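Local coordinates for translation initiation factor eIF-2B (Pyrococcus horikoshii, PDB 1VB5), which probably serves as a regulatory subunit of the factor that exchanges GDP for GTP on initiation factor 2, at residues I114-S119 / I139-S144; A198-L203 / L250-P255. One frame throughout, in Å; residues are numbered along the deposited sequence.

Contact 1. Residues I114-S119 / I139-S144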
ATOM      1  N   ILE B 114       8.175  -3.001 -12.565  1.00 16.41           N
ATOM      2  CA  ILE B 114       7.358  -2.406 -11.519  1.00 15.48           C
ATOM      3  C   ILE B 114       8.311  -1.827 -10.491  1.00 17.40           C
ATOM      4  O   ILE B 114       9.355  -2.419 -10.193  1.00 17.03           O
ATOM      5  CB  ILE B 114       6.417  -3.443 -10.847  1.00 17.98           C
ATOM      6  CG1 ILE B 114       5.489  -2.731  -9.860  1.00 21.32           C
ATOM      7  CG2 ILE B 114       7.227  -4.504 -10.124  1.00 19.45           C
ATOM      8  CD1 ILE B 114       4.301  -3.573  -9.410  1.00 22.86           C
ATOM      9  N   THR B 115       7.966  -0.657  -9.966  1.00 15.75           N
ATOM     10  CA  THR B 115       8.807  -0.001  -8.982  1.00 18.82           C
ATOM     11  C   THR B 115       7.924   0.715  -7.968  1.00 21.28           C
ATOM     12  O   THR B 115       6.704   0.773  -8.133  1.00 20.80           O
ATOM     13  CB  THR B 115       9.782   1.012  -9.663  1.00 22.57           C
ATOM     14  OG1 THR B 115      10.742   1.479  -8.702  1.00 18.97           O
ATOM     15  CG2 THR B 115       9.018   2.197 -10.242  1.00 13.94           C
ATOM     16  N   HIS B 116       8.546   1.263  -6.929  1.00 17.91           N
ATOM     17  CA  HIS B 116       7.824   1.947  -5.860  1.00 16.92           C
ATOM     18  C   HIS B 116       8.612   3.187  -5.451  1.00 20.74           C
ATOM     19  O   HIS B 116       9.841   3.180  -5.479  1.00 23.87           O
ATOM     20  CB  HIS B 116       7.655   0.977  -4.673  1.00 15.63           C
ATOM     21  CG  HIS B 116       7.040   1.590  -3.452  1.00 19.93           C
ATOM     22  ND1 HIS B 116       5.822   2.235  -3.470  1.00 19.19           N
ATOM     23  CD2 HIS B 116       7.471   1.638  -2.168  1.00 17.74           C
ATOM     24  CE1 HIS B 116       5.530   2.656  -2.252  1.00 18.33           C
ATOM     25  NE2 HIS B 116       6.513   2.306  -1.443  1.00 19.75           N
ATOM     26  N   SER B 117       7.896   4.251  -5.098  1.00 17.16           N
ATOM     27  CA  SER B 117       8.502   5.513  -4.689  1.00 16.66           C
ATOM     28  C   SER B 117       9.368   6.130  -5.799  1.00 20.35           C
ATOM     29  O   SER B 117       9.247   5.760  -6.967  1.00 18.79           O
ATOM     30  CB  SER B 117       9.338   5.302  -3.428  1.00 18.98           C
ATOM     31  OG  SER B 117       9.740   6.540  -2.874  1.00 16.68           O
ATOM     32  N   PHE B 118      10.229   7.076  -5.429  1.00 16.51           N
ATOM     33  CA  PHE B 118      11.105   7.738  -6.392  1.00 18.96           C
ATOM     34  C   PHE B 118      12.577   7.548  -6.056  1.00 19.23           C
ATOM     35  O   PHE B 118      13.002   7.749  -4.918  1.00 21.52           O
ATOM     36  CB  PHE B 118      10.812   9.242  -6.465  1.00 20.66           C
ATOM     37  CG  PHE B 118      11.750   9.997  -7.386  1.00 23.03           C
ATOM     38  CD1 PHE B 118      11.647   9.863  -8.766  1.00 18.37           C
ATOM     39  CD2 PHE B 118      12.772  10.792  -6.865  1.00 21.65           C
ATOM     40  CE1 PHE B 118      12.547  10.504  -9.624  1.00 25.02           C
ATOM     41  CE2 PHE B 118      13.681  11.442  -7.708  1.00 25.13           C
ATOM     42  CZ  PHE B 118      13.569  11.296  -9.094  1.00 23.44           C
ATOM     43  N   SER B 119      13.348   7.160  -7.064  1.00 21.05           N
ATOM     44  CA  SER B 119      14.782   6.949  -6.927  1.00 19.32           C
ATOM     45  C   SER B 119      15.449   7.444  -8.203  1.00 18.74           C
ATOM     46  O   SER B 119      15.203   6.892  -9.277  1.00 19.42           O
ATOM     47  CB  SER B 119      15.081   5.463  -6.742  1.00 23.08           C
ATOM     48  OG  SER B 119      16.447   5.188  -6.997  1.00 26.51           O
ATOM     49  N   ILE B 139       5.428   0.130 -14.365  1.00 21.36           N
ATOM     50  CA  ILE B 139       4.290   0.218 -13.467  1.00 18.12           C
ATOM     51  C   ILE B 139       4.898   0.830 -12.220  1.00 19.80           C
ATOM     52  O   ILE B 139       5.893   0.324 -11.699  1.00 23.31           O
ATOM     53  CB  ILE B 139       3.697  -1.176 -13.136  1.00 17.58           C
ATOM     54  CG1 ILE B 139       3.210  -1.850 -14.422  1.00 20.88           C
ATOM     55  CG2 ILE B 139       2.545  -1.027 -12.153  1.00 12.21           C
ATOM     56  CD1 ILE B 139       2.818  -3.309 -14.259  1.00 23.50           C
ATOM     57  N   LEU B 140       4.326   1.934 -11.757  1.00 22.51           N
ATOM     58  CA  LEU B 140       4.850   2.601 -10.575  1.00 15.38           C
ATOM     59  C   LEU B 140       3.730   3.059  -9.654  1.00 16.97           C
ATOM     60  O   LEU B 140       2.607   3.284 -10.094  1.00 16.42           O
ATOM     61  CB  LEU B 140       5.698   3.794 -11.004  1.00 17.82           C
ATOM     62  CG  LEU B 140       4.947   4.853 -11.806  1.00 17.65           C
ATOM     63  CD1 LEU B 140       4.615   6.027 -10.898  1.00 15.21           C
ATOM     64  CD2 LEU B 140       5.803   5.306 -12.974  1.00 17.54           C
ATOM     65  N   THR B 141       4.047   3.206  -8.374  1.00 18.13           N
ATOM     66  CA  THR B 141       3.065   3.622  -7.386  1.00 18.63           C
ATOM     67  C   THR B 141       3.120   5.123  -7.168  1.00 20.70           C
ATOM     68  O   THR B 141       4.172   5.737  -7.332  1.00 19.19           O
ATOM     69  CB  THR B 141       3.319   2.948  -6.024  1.00 14.60           C
ATOM     70  OG1 THR B 141       4.565   3.416  -5.489  1.00 22.22           O
ATOM     71  CG2 THR B 141       3.377   1.450  -6.176  1.00 13.12           C
ATOM     72  N   GLU B 142       1.984   5.708  -6.794  1.00 21.19           N
ATOM     73  CA  GLU B 142       1.920   7.139  -6.532  1.00 22.91           C
ATOM     74  C   GLU B 142       2.752   7.444  -5.284  1.00 22.66           C
ATOM     75  O   GLU B 142       3.307   8.540  -5.153  1.00 20.72           O
ATOM     76  CB  GLU B 142       0.467   7.576  -6.333  1.00 19.95           C
ATOM     77  CG  GLU B 142      -0.234   6.921  -5.163  1.00 32.86           C
ATOM     78  CD  GLU B 142      -1.741   7.173  -5.169  1.00 37.14           C
ATOM     79  OE1 GLU B 142      -2.430   6.719  -4.226  1.00 35.34           O
ATOM     80  OE2 GLU B 142      -2.235   7.822  -6.116  1.00 32.51           O
ATOM     81  N   SER B 143       2.821   6.466  -4.377  1.00 19.33           N
ATOM     82  CA  SER B 143       3.600   6.544  -3.136  1.00 22.92           C
ATOM     83  C   SER B 143       3.105   7.508  -2.061  1.00 27.49           C
ATOM     84  O   SER B 143       3.643   8.612  -1.909  1.00 26.09           O
ATOM     85  CB  SER B 143       5.064   6.884  -3.449  1.00 20.60           C
ATOM     86  OG  SER B 143       5.586   6.024  -4.446  1.00 28.61           O
ATOM     87  N   SER B 144       2.104   7.082  -1.299  1.00 23.96           N
ATOM     88  CA  SER B 144       1.560   7.912  -0.226  1.00 27.85           C
ATOM     89  C   SER B 144       2.627   8.127   0.844  1.00 24.30           C
ATOM     90  O   SER B 144       3.486   7.274   1.048  1.00 19.56           O
ATOM     91  CB  SER B 144       0.341   7.231   0.400  1.00 25.42           C
ATOM     92  OG  SER B 144      -0.661   7.011  -0.574  1.00 28.43           O
TER
HETATM   93  O   HOH W   1       6.773   4.652  -7.925  1.00 19.02           O

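Contact 2. Residues A198-L203 / L250-P255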
ATOM      1  N   ALA B 198       8.582   3.059   2.829  1.00 15.72           N
ATOM      2  CA  ALA B 198       7.605   2.149   3.409  1.00 12.64           C
ATOM      3  C   ALA B 198       6.755   1.547   2.297  1.00 15.79           C
ATOM      4  O   ALA B 198       6.253   2.265   1.431  1.00 16.43           O
ATOM      5  CB  ALA B 198       6.723   2.899   4.392  1.00 16.52           C
ATOM      6  N   GLY B 199       6.594   0.227   2.325  1.00 14.44           N
ATOM      7  CA  GLY B 199       5.813  -0.436   1.299  1.00 15.55           C
ATOM      8  C   GLY B 199       6.656  -1.337   0.405  1.00 17.02           C
ATOM      9  O   GLY B 199       6.129  -2.267  -0.213  1.00 18.09           O
ATOM     10  N   THR B 200       7.959  -1.062   0.335  1.00 16.22           N
ATOM     11  CA  THR B 200       8.874  -1.846  -0.493  1.00 15.04           C
ATOM     12  C   THR B 200       8.845  -3.309  -0.055  1.00 14.35           C
ATOM     13  O   THR B 200       8.897  -4.219  -0.883  1.00 15.83           O
ATOM     14  CB  THR B 200      10.331  -1.317  -0.377  1.00 16.90           C
ATOM     15  OG1 THR B 200      10.365   0.077  -0.716  1.00 14.28           O
ATOM     16  CG2 THR B 200      11.251  -2.086  -1.313  1.00 10.56           C
ATOM     17  N   TYR B 201       8.760  -3.521   1.255  1.00 13.42           N
ATOM     18  CA  TYR B 201       8.705  -4.862   1.828  1.00 13.72           C
ATOM     19  C   TYR B 201       7.505  -5.621   1.249  1.00 14.93           C
ATOM     20  O   TYR B 201       7.624  -6.778   0.838  1.00 14.74           O
ATOM     21  CB  TYR B 201       8.594  -4.750   3.356  1.00 18.74           C
ATOM     22  CG  TYR B 201       8.333  -6.049   4.097  1.00 20.58           C
ATOM     23  CD1 TYR B 201       9.204  -7.137   3.983  1.00 22.07           C
ATOM     24  CD2 TYR B 201       7.226  -6.176   4.942  1.00 18.82           C
ATOM     25  CE1 TYR B 201       8.980  -8.322   4.697  1.00 18.60           C
ATOM     26  CE2 TYR B 201       6.991  -7.355   5.658  1.00 18.91           C
ATOM     27  CZ  TYR B 201       7.869  -8.419   5.535  1.00 22.93           C
ATOM     28  OH  TYR B 201       7.649  -9.571   6.258  1.00 20.12           O
ATOM     29  N   LEU B 202       6.351  -4.960   1.203  1.00 13.67           N
ATOM     30  CA  LEU B 202       5.143  -5.595   0.669  1.00 17.75           C
ATOM     31  C   LEU B 202       5.331  -5.933  -0.802  1.00 16.13           C
ATOM     32  O   LEU B 202       4.887  -6.982  -1.269  1.00 18.52           O
ATOM     33  CB  LEU B 202       3.929  -4.675   0.833  1.00 10.66           C
ATOM     34  CG  LEU B 202       3.670  -4.198   2.264  1.00 14.77           C
ATOM     35  CD1 LEU B 202       2.463  -3.260   2.295  1.00  8.42           C
ATOM     36  CD2 LEU B 202       3.451  -5.405   3.162  1.00 12.64           C
ATOM     37  N   LEU B 203       5.987  -5.042  -1.537  1.00 17.78           N
ATOM     38  CA  LEU B 203       6.223  -5.287  -2.954  1.00 16.68           C
ATOM     39  C   LEU B 203       7.106  -6.529  -3.047  1.00 16.63           C
ATOM     40  O   LEU B 203       6.878  -7.414  -3.875  1.00 12.55           O
ATOM     41  CB  LEU B 203       6.954  -4.100  -3.598  1.00 17.16           C
ATOM     42  CG  LEU B 203       6.781  -3.824  -5.096  1.00 23.89           C
ATOM     43  CD1 LEU B 203       7.979  -3.050  -5.622  1.00 14.36           C
ATOM     44  CD2 LEU B 203       6.621  -5.107  -5.853  1.00 28.74           C
ATOM     45  N   LEU B 250       8.059   6.676   7.399  1.00 19.23           N
ATOM     46  CA  LEU B 250       8.463   6.758   6.000  1.00 21.32           C
ATOM     47  C   LEU B 250       9.310   5.636   5.421  1.00 19.24           C
ATOM     48  O   LEU B 250       9.306   5.430   4.208  1.00 19.77           O
ATOM     49  CB  LEU B 250       9.170   8.093   5.758  1.00 28.95           C
ATOM     50  CG  LEU B 250       8.296   9.339   5.937  1.00 27.60           C
ATOM     51  CD1 LEU B 250       9.178  10.538   6.204  1.00 28.94           C
ATOM     52  CD2 LEU B 250       7.429   9.553   4.699  1.00 28.70           C
ATOM     53  N   PHE B 251      10.035   4.906   6.260  1.00 14.37           N
ATOM     54  CA  PHE B 251      10.875   3.844   5.729  1.00 15.79           C
ATOM     55  C   PHE B 251      10.650   2.481   6.349  1.00 17.43           C
ATOM     56  O   PHE B 251      10.210   2.357   7.493  1.00 21.56           O
ATOM     57  CB  PHE B 251      12.353   4.232   5.843  1.00 18.15           C
ATOM     58  CG  PHE B 251      12.657   5.593   5.287  1.00 17.01           C
ATOM     59  CD1 PHE B 251      12.581   6.720   6.094  1.00 26.94           C
ATOM     60  CD2 PHE B 251      12.985   5.752   3.948  1.00 23.70           C
ATOM     61  CE1 PHE B 251      12.828   7.995   5.573  1.00 27.05           C
ATOM     62  CE2 PHE B 251      13.232   7.018   3.417  1.00 25.39           C
ATOM     63  CZ  PHE B 251      13.153   8.140   4.232  1.00 23.79           C
ATOM     64  N   ASP B 252      10.959   1.457   5.566  1.00 18.06           N
ATOM     65  CA  ASP B 252      10.796   0.085   5.994  1.00 19.45           C
ATOM     66  C   ASP B 252      12.050  -0.722   5.752  1.00 22.83           C
ATOM     67  O   ASP B 252      13.044  -0.211   5.237  1.00 20.02           O
ATOM     68  CB  ASP B 252       9.649  -0.565   5.232  1.00 48.17           C
ATOM     69  CG  ASP B 252      10.029  -0.957   3.788  1.00 46.27           C
ATOM     70  OD1 ASP B 252      10.411  -0.085   2.985  1.00 45.01           O
ATOM     71  OD2 ASP B 252       9.929  -2.153   3.453  1.00 64.26           O
ATOM     72  N   VAL B 253      11.972  -2.000   6.106  1.00 24.17           N
ATOM     73  CA  VAL B 253      13.084  -2.922   5.954  1.00 17.98           C
ATOM     74  C   VAL B 253      12.695  -4.194   5.198  1.00 18.53           C
ATOM     75  O   VAL B 253      11.718  -4.865   5.544  1.00 18.74           O
ATOM     76  CB  VAL B 253      13.631  -3.326   7.333  1.00 19.96           C
ATOM     77  CG1 VAL B 253      14.865  -4.205   7.167  1.00 24.46           C
ATOM     78  CG2 VAL B 253      13.961  -2.084   8.138  1.00 18.05           C
ATOM     79  N   THR B 254      13.462  -4.521   4.162  1.00 17.52           N
ATOM     80  CA  THR B 254      13.216  -5.728   3.389  1.00 11.10           C
ATOM     81  C   THR B 254      14.349  -6.741   3.582  1.00 16.53           C
ATOM     82  O   THR B 254      15.520  -6.441   3.326  1.00 16.42           O
ATOM     83  CB  THR B 254      13.094  -5.432   1.878  1.00 15.98           C
ATOM     84  OG1 THR B 254      11.985  -4.555   1.641  1.00 17.21           O
ATOM     85  CG2 THR B 254      12.881  -6.727   1.107  1.00  8.51           C
ATOM     86  N   PRO B 255      14.014  -7.956   4.049  1.00 15.67           N
ATOM     87  CA  PRO B 255      15.021  -9.002   4.261  1.00 15.70           C
ATOM     88  C   PRO B 255      15.691  -9.329   2.933  1.00 16.84           C
ATOM     89  O   PRO B 255      15.074  -9.190   1.873  1.00 16.07           O
ATOM     90  CB  PRO B 255      14.196 -10.180   4.781  1.00 16.49           C
ATOM     91  CG  PRO B 255      13.035  -9.490   5.506  1.00 12.59           C
ATOM     92  CD  PRO B 255      12.686  -8.385   4.534  1.00 11.54           C
TER

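Contact 1. Residues I114-S119 / I139-S144
Ile-114 and Ile-139 pair at the C-terminal ends of two parallel neighbouring strands, 111-115 and 136-141, in the beta-alpha-beta unit completed by helix 120-131 within a Rossmann-like sheet. Thr-115 N donates to Ile-139 O at 2.9 Å, meeting it nearly along the C=O axis (168°). Beside this bond the two isoleucines pack on one face of the sheet: Ile-114 CG1, anti to its backbone N (chi1 -174°), lies 4.0 Å from Ile-139 CB, and both side chains rest on Phe-174. On the other face Thr-115 CG2 runs alongside Leu-140 CB at 3.8 Å, over Leu-152 of helix 148-158, while Thr-115 OG1 turns to Ile-182 O on the next strand.

Toward the strand ends the contact becomes polar. Thr-141 OG1 comes to the edge of the His-116 ring, near its plane, and is hydrogen-bonded to ND1 at 2.7 Å; a second bond, to Ser-143 OG at 3.0 Å, holds the same hydroxyl from its own segment. The far ring nitrogen, NE2, reaches Ala-198 O. An alanine in place of His-116 would remove both ring nitrogens and would probably leave Thr-141 OG1 with one bond fewer, Ala-198 O without its histidine donor and a gap between the strand ends and the start of helix 200-209. Ser-143 OG also lies close against the backbone of Ser-117, whose own OG bonds Glu-148. One water bridges the two segments, donating to Ser-117 O and to Thr-141 O, each 2.9 Å from the water oxygen.

Contact 2. Residues A198-L203 / L250-P255
Leu-250 meets Ala-198 through its backbone: Ala-198 N donates to Leu-250 O at 2.8 Å, coming from above the carbonyl plane. The Ala-198 methyl lies over the same carbonyl, its CB 3.6 Å from Leu-250 O. Phe-251 turns its ring the other way, onto Asn-59, Ser-61 and Asp-186.

Asp-252 carries the centre of the contact. Its CG lies between the backbone N and the carbonyl carbon (chi1 77°), and the carboxylate is set against the first turn of helix 200-209. OD2 accepts from Tyr-201 N at 2.8 Å, on the syn side but 32° out of the carboxylate plane, and the bond is bent, 132° at the hydrogen. OD1 faces Thr-200, 3.6 Å from its CB. Gly-199, at the N-cap position, has no side chain to offer that end of the helix, and the helix dipole would probably favour the charged carboxylate there.

Val-253 points its side chain away but brings its carbonyl O to Tyr-201 CD1. Thr-254 OG1 packs 3.3 Å from Tyr-201 CA and reaches the Thr-200 methyl CG2. Pro-255 then sets CD against the tyrosine ring, 3.7 Å from Tyr-201 CE1.

Strand 251-254 is one of the two outermost strands, within this chain, of a small antiparallel sheet, bonded through Asp-252 and Thr-254 to strand 194-197, which leads through Ala-198 and Gly-199 into helix 200-209. That helix packs Thr-200 and Leu-203 on Val-183 and Phe-214 of the large sheet, while Tyr-201 touches Glu-209 of the second subunit and Asp-252 touches Leu-173 there.

Overall arrangement
Both contacts are buried and touch the second subunit, contact 1 through Glu-142 and Ser-144, contact 2 through Ala-198, Tyr-201, Leu-202 and Asp-252. Contact 1 joins two neighbouring strands inside the large, mostly parallel sheet; contact 2 sets the start of a helix that packs on that sheet against an edge strand of a separate three-stranded one. The chemistry follows: contact 1 runs from strand pairing and aliphatic cover into a network of hydroxyls, a histidine and a water at the strand ends, whereas contact 2 turns on one carboxylate at a helix start, with a tyrosine-proline contact beyond it. They meet at the His-116 ring, whose CD2 packs against Thr-200 OG1, a hydroxyl bonded to Lys-197 O.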